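Local coordinates for D-2-hydroxyacid dehydrogensase protein (Ketogulonicigenium vulgare, PDB 4LSW) that probably catalyses the NAD(P)-dependent interconversion of D-2-hydroxyacids and 2-oxoacids, at residues A[33-36]-A[37-41]; A[58-61]-A[62-65]; A[10-14]-A[15-19]; A[81-84]-A[85-89]. All coordinates share one frame; numbering follows the deposited sequence.

Contact 1: A[33-36]-A[37-41]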
loop_
_atom_site.group_PDB
_atom_site.type_symbol
_atom_site.label_atom_id
_atom_site.label_comp_id
_atom_site.label_asym_id
_atom_site.label_seq_id
_atom_site.Cartn_x
_atom_site.Cartn_y
_atom_site.Cartn_z
ATOM N N ASP A 33 -20.932 -16.016 -16.260
ATOM C CA ASP A 33 -21.413 -17.247 -15.652
ATOM C C ASP A 33 -20.417 -18.374 -15.905
ATOM O O ASP A 33 -20.292 -19.301 -15.107
ATOM C CB ASP A 33 -22.770 -17.629 -16.243
ATOM C CG ASP A 33 -22.674 -18.012 -17.705
ATOM O OD1 ASP A 33 -21.782 -17.473 -18.393
ATOM O OD2 ASP A 33 -23.476 -18.857 -18.168
ATOM N N ASP A 34 -19.716 -18.291 -17.032
ATOM C CA ASP A 34 -18.805 -19.347 -17.440
ATOM C C ASP A 34 -17.568 -18.738 -18.074
ATOM O O ASP A 34 -17.642 -18.170 -19.165
ATOM C CB ASP A 34 -19.482 -20.294 -18.425
ATOM C CG ASP A 34 -18.705 -21.566 -18.615
ATOM O OD1 ASP A 34 -17.819 -21.591 -19.494
ATOM O OD2 ASP A 34 -18.965 -22.530 -17.865
ATOM N N ARG A 35 -16.440 -18.868 -17.383
ATOM C CA ARG A 35 -15.187 -18.240 -17.786
ATOM C C ARG A 35 -14.739 -18.675 -19.176
ATOM O O ARG A 35 -14.482 -17.838 -20.045
ATOM C CB ARG A 35 -14.100 -18.569 -16.766
ATOM C CG ARG A 35 -12.754 -17.932 -17.046
ATOM C CD ARG A 35 -11.704 -18.456 -16.085
ATOM N NE ARG A 35 -10.361 -18.052 -16.488
ATOM C CZ ARG A 35 -9.736 -16.968 -16.043
ATOM N NH1 ARG A 35 -10.326 -16.165 -15.165
ATOM N NH2 ARG A 35 -8.516 -16.688 -16.478
ATOM N N ALA A 36 -14.653 -19.988 -19.379
ATOM C CA ALA A 36 -14.197 -20.541 -20.649
ATOM C C ALA A 36 -15.071 -20.090 -21.812
ATOM O O ALA A 36 -14.564 -19.831 -22.905
ATOM C CB ALA A 36 -14.123 -22.072 -20.590
ATOM N N ALA A 37 -16.377 -19.996 -21.588
ATOM C CA ALA A 37 -17.280 -19.575 -22.655
ATOM C C ALA A 37 -16.984 -18.153 -23.111
ATOM O O ALA A 37 -16.924 -17.884 -24.314
ATOM C CB ALA A 37 -18.737 -19.717 -22.229
ATOM N N MET A 38 -16.779 -17.245 -22.159
ATOM C CA MET A 38 -16.475 -15.867 -22.525
ATOM C C MET A 38 -15.138 -15.775 -23.244
ATOM O O MET A 38 -15.027 -15.083 -24.255
ATOM C CB MET A 38 -16.490 -14.920 -21.321
ATOM C CG MET A 38 -15.974 -13.516 -21.670
ATOM S SD MET A 38 -16.245 -12.249 -20.413
ATOM C CE MET A 38 -17.960 -11.814 -20.673
ATOM N N LEU A 39 -14.133 -16.488 -22.735
ATOM C CA LEU A 39 -12.819 -16.482 -23.362
ATOM C C LEU A 39 -12.861 -17.076 -24.774
ATOM O O LEU A 39 -12.185 -16.584 -25.677
ATOM C CB LEU A 39 -11.778 -17.192 -22.489
ATOM C CG LEU A 39 -11.429 -16.480 -21.179
ATOM C CD1 LEU A 39 -10.381 -17.266 -20.411
ATOM C CD2 LEU A 39 -10.946 -15.050 -21.431
ATOM N N ALA A 40 -13.652 -18.127 -24.976
ATOM C CA ALA A 40 -13.807 -18.680 -26.322
ATOM C C ALA A 40 -14.452 -17.651 -27.246
ATOM O O ALA A 40 -14.026 -17.460 -28.391
ATOM C CB ALA A 40 -14.635 -19.951 -26.284
ATOM N N ASN A 41 -15.482 -16.985 -26.743
ATOM C CA ASN A 41 -16.204 -16.004 -27.536
ATOM C C ASN A 41 -15.380 -14.786 -27.929
ATOM O O ASN A 41 -15.418 -14.357 -29.078
ATOM C CB ASN A 41 -17.458 -15.535 -26.803
ATOM C CG ASN A 41 -18.521 -16.600 -26.731
ATOM O OD1 ASN A 41 -18.457 -17.606 -27.434
ATOM N ND2 ASN A 41 -19.514 -16.386 -25.874
#
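Asp34 caps the start of helix 35-42 by turning its carboxylate back onto the first helical turn. Its OD1 accepts from Ala37 N at 3.0 Å, using the anti lone pair, and the N-H...O angle of 147° leaves the bond somewhat bent. CG of Asp34 stands opposite the backbone N (chi1 -166°), which swings the carboxylate alongside the turn and lays OD1 3.4 Å from the methyl CB of Ala37. The backbone carbonyl of the same residue takes Met38 N in a longer bond of 3.3 Å, so Asp34 serves the first turn with both its side chain and its main chain. In the next two steps of the same ladder, Leu39 N bonds to Arg35 O at 3.0 Å, nearly along the C=O axis, and Ala40 N to Ala36 O at 2.8 Å. Beside these bonds the extended chain of Arg35 passes obliquely over Leu39, whose CD1 lies 4.0 Å from Arg35 NE. Both side chains also rest on Leu61 of helix 59-63, while Arg35 and Met38 touch Leu29 in the preceding loop. Asp34 thus makes a classic aspartate N-cap, closing the N-terminal end of a helix on the outer flank of the mixed-sheet domain.

Contact 2: A[58-61]-A[62-65]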
loop_
_atom_site.group_PDB
_atom_site.type_symbol
_atom_site.label_atom_id
_atom_site.label_comp_id
_atom_site.label_asym_id
_atom_site.label_seq_id
_atom_site.Cartn_x
_atom_site.Cartn_y
_atom_site.Cartn_z
ATOM N N SER A 58 -2.915 -14.167 -15.460
ATOM C CA SER A 58 -2.161 -15.416 -15.520
ATOM C C SER A 58 -1.684 -15.744 -16.925
ATOM O O SER A 58 -2.188 -15.195 -17.913
ATOM C CB SER A 58 -3.010 -16.580 -15.009
ATOM O OG SER A 58 -4.086 -16.830 -15.900
ATOM N N ARG A 59 -0.715 -16.651 -17.008
ATOM C CA ARG A 59 -0.256 -17.162 -18.293
ATOM C C ARG A 59 -1.405 -17.739 -19.117
ATOM O O ARG A 59 -1.503 -17.486 -20.307
ATOM C CB ARG A 59 0.835 -18.220 -18.089
ATOM C CG ARG A 59 1.274 -18.883 -19.384
ATOM C CD ARG A 59 2.447 -19.835 -19.178
ATOM N NE ARG A 59 3.676 -19.136 -18.809
ATOM C CZ ARG A 59 4.538 -18.636 -19.685
ATOM N NH1 ARG A 59 4.296 -18.744 -20.985
ATOM N NH2 ARG A 59 5.635 -18.020 -19.265
ATOM N N ALA A 60 -2.285 -18.505 -18.477
ATOM C CA ALA A 60 -3.381 -19.132 -19.207
ATOM C C ALA A 60 -4.321 -18.072 -19.779
ATOM O O ALA A 60 -4.815 -18.207 -20.896
ATOM C CB ALA A 60 -4.131 -20.112 -18.325
ATOM N N LEU A 61 -4.563 -17.012 -19.013
ATOM C CA LEU A 61 -5.407 -15.930 -19.498
ATOM C C LEU A 61 -4.755 -15.220 -20.685
ATOM O O LEU A 61 -5.403 -14.933 -21.695
ATOM C CB LEU A 61 -5.684 -14.933 -18.381
ATOM C CG LEU A 61 -6.482 -13.734 -18.869
ATOM C CD1 LEU A 61 -7.851 -14.192 -19.363
ATOM C CD2 LEU A 61 -6.607 -12.677 -17.784
ATOM N N ILE A 62 -3.466 -14.937 -20.554
ATOM C CA ILE A 62 -2.697 -14.330 -21.631
ATOM C C ILE A 62 -2.730 -15.206 -22.887
ATOM O O ILE A 62 -2.895 -14.698 -23.998
ATOM C CB ILE A 62 -1.253 -14.053 -21.160
ATOM C CG1 ILE A 62 -1.259 -12.907 -20.144
ATOM C CG2 ILE A 62 -0.350 -13.734 -22.334
ATOM C CD1 ILE A 62 -0.005 -12.811 -19.292
ATOM N N GLU A 63 -2.612 -16.518 -22.708
ATOM C CA GLU A 63 -2.667 -17.456 -23.830
ATOM C C GLU A 63 -4.032 -17.445 -24.516
ATOM O O GLU A 63 -4.137 -17.689 -25.723
ATOM C CB GLU A 63 -2.342 -18.882 -23.370
ATOM C CG GLU A 63 -0.898 -19.091 -22.928
ATOM C CD GLU A 63 -0.679 -20.426 -22.230
ATOM O OE1 GLU A 63 -1.454 -20.758 -21.304
ATOM O OE2 GLU A 63 0.277 -21.134 -22.608
ATOM N N ALA A 64 -5.076 -17.162 -23.743
ATOM C CA ALA A 64 -6.433 -17.139 -24.277
ATOM C C ALA A 64 -6.697 -15.852 -25.047
ATOM O O ALA A 64 -7.731 -15.716 -25.706
ATOM C CB ALA A 64 -7.449 -17.301 -23.151
ATOM N N CYS A 65 -5.766 -14.903 -24.948
ATOM C CA CYS A 65 -5.882 -13.628 -25.646
ATOM C C CYS A 65 -4.697 -13.453 -26.596
ATOM O O CYS A 65 -3.791 -12.668 -26.332
ATOM C CB CYS A 65 -5.936 -12.462 -24.646
ATOM S SG CYS A 65 -7.316 -12.531 -23.464
HETATM O O HOH W 1 2.439 -19.896 -22.454
#
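Residues 58-65 run from the N-cap Ser58 through the short helix 59-63, in which Ile62 N bonds to Ser58 O at 2.9 Å and Glu63 N to Arg59 O at 2.8 Å. Ala64 N is shared between Ala60 O and Leu61 O in two weak, bent bonds. At the other end the OG of Ser58 accepts from Leu61 N at 3.2 Å, tying off the first turn with a side-chain oxygen. Ile62 lays CG1 against Ser58 O, 3.3 Å away, and CD1 follows along the same carbonyl. Helix 59-63 lies in the crossover of a beta-alpha-beta unit between the parallel strands 48-52 and 70-74. Leu61 packs on Leu7 of strand 5-8 and Leu39 of helix 35-42, Ile62 on Ala85 of helix 83-89 and on Ile91, and Cys65, beyond the helix, on Leu7 and Ile46. Toward helix 83-89, Arg59 and Glu63 cross obliquely one turn apart, their guanidinium and carboxylate planes 84° from one another. Contact between them is through carbon, Arg59 CG to Glu63 CD at 3.8 Å. With CG opposite its own carbonyl carbon (chi1 -68°), Glu63 folds back over the preceding turn and brings OE1 to 3.3 Å from Ala60 CA. A water bridges the charged ends, accepting in the guanidinium plane from Arg59 NH1 and donating to Glu63 OE2. The same NH1 forms a direct salt bridge to Glu88 OE1 of helix 83-89, and NE makes a long, weak ion pair with Asp82.

Contact 3: A[10-14]-A[15-19]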
loop_
_atom_site.group_PDB
_atom_site.type_symbol
_atom_site.label_atom_id
_atom_site.label_comp_id
_atom_site.label_asym_id
_atom_site.label_seq_id
_atom_site.Cartn_x
_atom_site.Cartn_y
_atom_site.Cartn_z
ATOM N N GLY A 10 -11.782 -7.321 -12.875
ATOM C CA GLY A 10 -12.490 -7.030 -11.640
ATOM C C GLY A 10 -13.178 -5.681 -11.710
ATOM O O GLY A 10 -12.851 -4.859 -12.557
ATOM N N PRO A 11 -14.149 -5.445 -10.820
ATOM C CA PRO A 11 -14.895 -4.178 -10.836
ATOM C C PRO A 11 -14.048 -2.942 -10.526
ATOM O O PRO A 11 -13.043 -3.033 -9.815
ATOM C CB PRO A 11 -15.949 -4.375 -9.729
ATOM C CG PRO A 11 -15.384 -5.457 -8.849
ATOM C CD PRO A 11 -14.633 -6.364 -9.774
ATOM N N TYR A 12 -14.462 -1.797 -11.066
ATOM C CA TYR A 12 -13.894 -0.497 -10.728
ATOM C C TYR A 12 -15.028 0.410 -10.271
ATOM O O TYR A 12 -16.190 0.134 -10.557
ATOM C CB TYR A 12 -13.257 0.160 -11.946
ATOM C CG TYR A 12 -12.043 -0.517 -12.524
ATOM C CD1 TYR A 12 -10.959 -0.878 -11.732
ATOM C CD2 TYR A 12 -11.982 -0.784 -13.881
ATOM C CE1 TYR A 12 -9.851 -1.501 -12.289
ATOM C CE2 TYR A 12 -10.893 -1.389 -14.440
ATOM C CZ TYR A 12 -9.831 -1.748 -13.650
ATOM O OH TYR A 12 -8.751 -2.350 -14.253
ATOM N N PRO A 13 -14.696 1.515 -9.583
ATOM C CA PRO A 13 -15.742 2.482 -9.221
ATOM C C PRO A 13 -16.446 3.009 -10.460
ATOM O O PRO A 13 -15.842 3.027 -11.529
ATOM C CB PRO A 13 -14.951 3.623 -8.576
ATOM C CG PRO A 13 -13.744 2.963 -8.023
ATOM C CD PRO A 13 -13.390 1.883 -9.007
ATOM N N ALA A 14 -17.698 3.437 -10.306
ATOM C CA ALA A 14 -18.485 3.952 -11.422
ATOM C C ALA A 14 -17.812 5.092 -12.188
ATOM O O ALA A 14 -17.995 5.221 -13.402
ATOM C CB ALA A 14 -19.864 4.375 -10.933
ATOM N N TRP A 15 -17.033 5.923 -11.495
ATOM C CA TRP A 15 -16.401 7.063 -12.154
ATOM C C TRP A 15 -15.291 6.651 -13.137
ATOM O O TRP A 15 -14.850 7.453 -13.971
ATOM C CB TRP A 15 -15.929 8.126 -11.141
ATOM C CG TRP A 15 -15.014 7.652 -10.052
ATOM C CD1 TRP A 15 -13.831 6.988 -10.201
ATOM C CD2 TRP A 15 -15.179 7.865 -8.644
ATOM N NE1 TRP A 15 -13.267 6.749 -8.972
ATOM C CE2 TRP A 15 -14.073 7.281 -7.999
ATOM C CE3 TRP A 15 -16.162 8.486 -7.864
ATOM C CZ2 TRP A 15 -13.920 7.298 -6.609
ATOM C CZ3 TRP A 15 -16.011 8.499 -6.484
ATOM C CH2 TRP A 15 -14.898 7.910 -5.871
ATOM N N ASP A 16 -14.859 5.392 -13.042
ATOM C CA ASP A 16 -13.970 4.809 -14.041
ATOM C C ASP A 16 -14.740 3.933 -15.021
ATOM O O ASP A 16 -14.456 3.932 -16.220
ATOM C CB ASP A 16 -12.885 3.967 -13.364
ATOM C CG ASP A 16 -11.962 4.793 -12.507
ATOM O OD1 ASP A 16 -11.572 5.886 -12.963
ATOM O OD2 ASP A 16 -11.632 4.332 -11.396
ATOM N N GLN A 17 -15.700 3.185 -14.497
ATOM C CA GLN A 17 -16.455 2.251 -15.327
ATOM C C GLN A 17 -17.198 2.965 -16.454
ATOM O O GLN A 17 -17.153 2.539 -17.614
ATOM C CB GLN A 17 -17.435 1.450 -14.483
ATOM C CG GLN A 17 -17.987 0.233 -15.192
ATOM C CD GLN A 17 -16.941 -0.829 -15.382
ATOM O OE1 GLN A 17 -16.369 -1.323 -14.410
ATOM N NE2 GLN A 17 -16.672 -1.185 -16.631
ATOM N N GLU A 18 -17.863 4.064 -16.123
ATOM C CA GLU A 18 -18.606 4.800 -17.139
ATOM C C GLU A 18 -17.732 5.263 -18.315
ATOM O O GLU A 18 -18.065 4.979 -19.463
ATOM C CB GLU A 18 -19.404 5.953 -16.511
ATOM C CG GLU A 18 -20.508 5.476 -15.580
ATOM C CD GLU A 18 -21.018 6.566 -14.661
ATOM O OE1 GLU A 18 -21.090 7.732 -15.102
ATOM O OE2 GLU A 18 -21.341 6.252 -13.496
ATOM N N PRO A 19 -16.595 5.948 -18.049
ATOM C CA PRO A 19 -15.810 6.357 -19.226
ATOM C C PRO A 19 -15.104 5.203 -19.935
ATOM O O PRO A 19 -14.820 5.298 -21.133
ATOM C CB PRO A 19 -14.781 7.340 -18.652
ATOM C CG PRO A 19 -14.750 7.072 -17.195
ATOM C CD PRO A 19 -16.114 6.606 -16.819
HETATM O O HOH W 2 -17.345 -2.154 -12.154
#
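Pro13 CB sits over one face of the Trp15 indole in a CH-pi contact, 3.8 Å from the centroid of the five-membered ring and 20° off its normal. The indole reaches back there because Trp15 CG is placed between its backbone N and carbonyl carbon (chi1 55°). Tyr12 CB meets Asp16 CB at 4.1 Å, and Pro13 lies alongside Asp16, its CD 3.8 Å from OD2. Among the backbone bonds, Pro13 O at the N-cap is gripped twice, by Gln17 N in the carbonyl plane and by Asp16 N from above it, each at 3.0 Å. Glu18 N bonds to Ala14 O, and the extended Glu18 side chain passes beside that oxygen, with CG 3.3 Å from Ala14 O. A water makes a further polar link, accepting from Tyr12 N at 3.1 Å and donating to Gln17 OE1 at 2.6 Å. Gln17 OE1 also accepts from Gln8 of strand 5-8, so the water ties this side chain to the loop and the Gln8 amide ties it to the strand. The loop leads from strand 5-8 into helix 14-23: Tyr12 OH reaches Thr51 O of strand 48-52, while Asp16 forms a salt bridge with Arg298 and Trp15 touches Lys291, both on helix 287-306.

Contact 4: A[81-84]-A[85-89]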
loop_
_atom_site.group_PDB
_atom_site.type_symbol
_atom_site.label_atom_id
_atom_site.label_comp_id
_atom_site.label_asym_id
_atom_site.label_seq_id
_atom_site.Cartn_x
_atom_site.Cartn_y
_atom_site.Cartn_z
ATOM N N VAL A 81 0.641 -10.198 -12.230
ATOM C CA VAL A 81 0.731 -10.262 -13.681
ATOM C C VAL A 81 1.925 -11.157 -14.005
ATOM O O VAL A 81 3.006 -10.990 -13.427
ATOM C CB VAL A 81 0.925 -8.870 -14.305
ATOM C CG1 VAL A 81 1.151 -8.981 -15.824
ATOM C CG2 VAL A 81 -0.265 -7.961 -13.969
ATOM N N ASP A 82 1.734 -12.118 -14.908
ATOM C CA ASP A 82 2.816 -13.026 -15.285
ATOM C C ASP A 82 3.750 -12.312 -16.253
ATOM O O ASP A 82 3.501 -12.269 -17.453
ATOM C CB ASP A 82 2.259 -14.314 -15.906
ATOM C CG ASP A 82 3.317 -15.382 -16.082
ATOM O OD1 ASP A 82 4.458 -15.035 -16.449
ATOM O OD2 ASP A 82 3.009 -16.573 -15.849
ATOM N N LEU A 83 4.827 -11.748 -15.717
ATOM C CA LEU A 83 5.724 -10.926 -16.517
ATOM C C LEU A 83 6.486 -11.725 -17.568
ATOM O O LEU A 83 6.738 -11.222 -18.660
ATOM C CB LEU A 83 6.707 -10.163 -15.628
ATOM C CG LEU A 83 6.136 -9.216 -14.573
ATOM C CD1 LEU A 83 7.254 -8.359 -13.985
ATOM C CD2 LEU A 83 5.024 -8.351 -15.154
ATOM N N ALA A 84 6.854 -12.960 -17.239
ATOM C CA ALA A 84 7.556 -13.817 -18.190
ATOM C C ALA A 84 6.690 -14.083 -19.423
ATOM O O ALA A 84 7.174 -14.061 -20.557
ATOM C CB ALA A 84 7.980 -15.125 -17.530
ATOM N N ALA A 85 5.404 -14.334 -19.192
ATOM C CA ALA A 85 4.465 -14.545 -20.282
ATOM C C ALA A 85 4.357 -13.279 -21.125
ATOM O O ALA A 85 4.290 -13.341 -22.347
ATOM C CB ALA A 85 3.099 -14.949 -19.732
ATOM N N CYS A 86 4.345 -12.129 -20.463
ATOM C CA CYS A 86 4.272 -10.864 -21.174
ATOM C C CYS A 86 5.495 -10.645 -22.054
ATOM O O CYS A 86 5.365 -10.326 -23.230
ATOM C CB CYS A 86 4.106 -9.698 -20.199
ATOM S SG CYS A 86 2.472 -9.623 -19.427
ATOM N N ARG A 87 6.679 -10.826 -21.480
ATOM C CA ARG A 87 7.907 -10.563 -22.217
ATOM C C ARG A 87 8.134 -11.540 -23.366
ATOM O O ARG A 87 8.724 -11.173 -24.382
ATOM C CB ARG A 87 9.104 -10.532 -21.272
ATOM C CG ARG A 87 9.086 -9.324 -20.349
ATOM C CD ARG A 87 10.413 -9.148 -19.642
ATOM N NE ARG A 87 10.411 -7.999 -18.741
ATOM C CZ ARG A 87 10.205 -8.073 -17.430
ATOM N NH1 ARG A 87 9.983 -9.248 -16.856
ATOM N NH2 ARG A 87 10.228 -6.970 -16.690
ATOM N N GLU A 88 7.663 -12.775 -23.209
ATOM C CA GLU A 88 7.710 -13.750 -24.297
ATOM C C GLU A 88 6.921 -13.252 -25.499
ATOM O O GLU A 88 7.272 -13.540 -26.643
ATOM C CB GLU A 88 7.105 -15.089 -23.861
ATOM C CG GLU A 88 7.943 -15.928 -22.920
ATOM C CD GLU A 88 7.150 -17.078 -22.320
ATOM O OE1 GLU A 88 5.982 -17.276 -22.724
ATOM O OE2 GLU A 88 7.690 -17.774 -21.436
ATOM N N ARG A 89 5.851 -12.507 -25.229
ATOM C CA ARG A 89 4.857 -12.178 -26.250
ATOM C C ARG A 89 4.866 -10.737 -26.739
ATOM O O ARG A 89 4.100 -10.377 -27.631
ATOM C CB ARG A 89 3.463 -12.531 -25.727
ATOM C CG ARG A 89 3.307 -14.006 -25.477
ATOM C CD ARG A 89 1.959 -14.346 -24.897
ATOM N NE ARG A 89 1.637 -15.741 -25.164
ATOM C CZ ARG A 89 2.222 -16.768 -24.558
ATOM N NH1 ARG A 89 3.156 -16.563 -23.632
ATOM N NH2 ARG A 89 1.870 -18.006 -24.875
#
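Helix 83-89 opens with Cys86 N bonded to Asp82 O and continues with Arg87 N on Leu83 O and Glu88 N on Ala84 O, a regular i to i+4 ladder. Asp82 caps it: OD1 accepts from Ala85 N at 3.0 Å and 164°, a straight bond although the N-H comes from above the carboxylate plane. A chi1 of -170° points CG of Asp82 away from the backbone N and lays the carboxylate on the helix end, where CG comes 3.7 Å from the Ala85 CB. An alanine in place of Asp82 would probably leave Ala85 N without its capping acceptor and the first turn more prone to fray. Leu83 and Arg87 lie side by side, the guanidinium NH1 3.6 Å from Leu83 CB, and both touch Val315. Inward, Val81 CG1 meets Cys86 SG at 3.9 Å, and both side chains pack on Ile71 of strand 70-74. Glu88 pairs with Arg89, OE1 to NH1 at 3.1 Å, and also with Arg59 of helix 59-63. The carboxylate cap at the N-terminal end would favourably oppose the helix dipole, while Glu88, placed between two arginines, is likely to stay ionised and offset the positive charges that face each other there.

Overall arrangement
All four contacts are helix starts in the domain built on the mixed sheet, and the chain meets them in the order contact 3, contact 1, contact 2, contact 4. Contacts 1, 2 and 4 form a row with contact 2 in the middle: its centre lies about 13 Å from that of contact 1 and 10 Å from that of contact 4. The junction of contacts 1 and 2 is apolar, Leu39 CD2 to Leu61 CD1 at 3.8 Å. Contacts 2 and 4 join through Arg59 NH1 to Glu88 OE1 at 2.8 Å, beside Ile62 CG2 on Arg89 CD. Contact 3 stands apart, its nearest atoms about 9 Å from contacts 1 and 2. None of the four lies in the other domain, built on the parallel sheet, whose Rossmann-type fold probably binds the nucleotide.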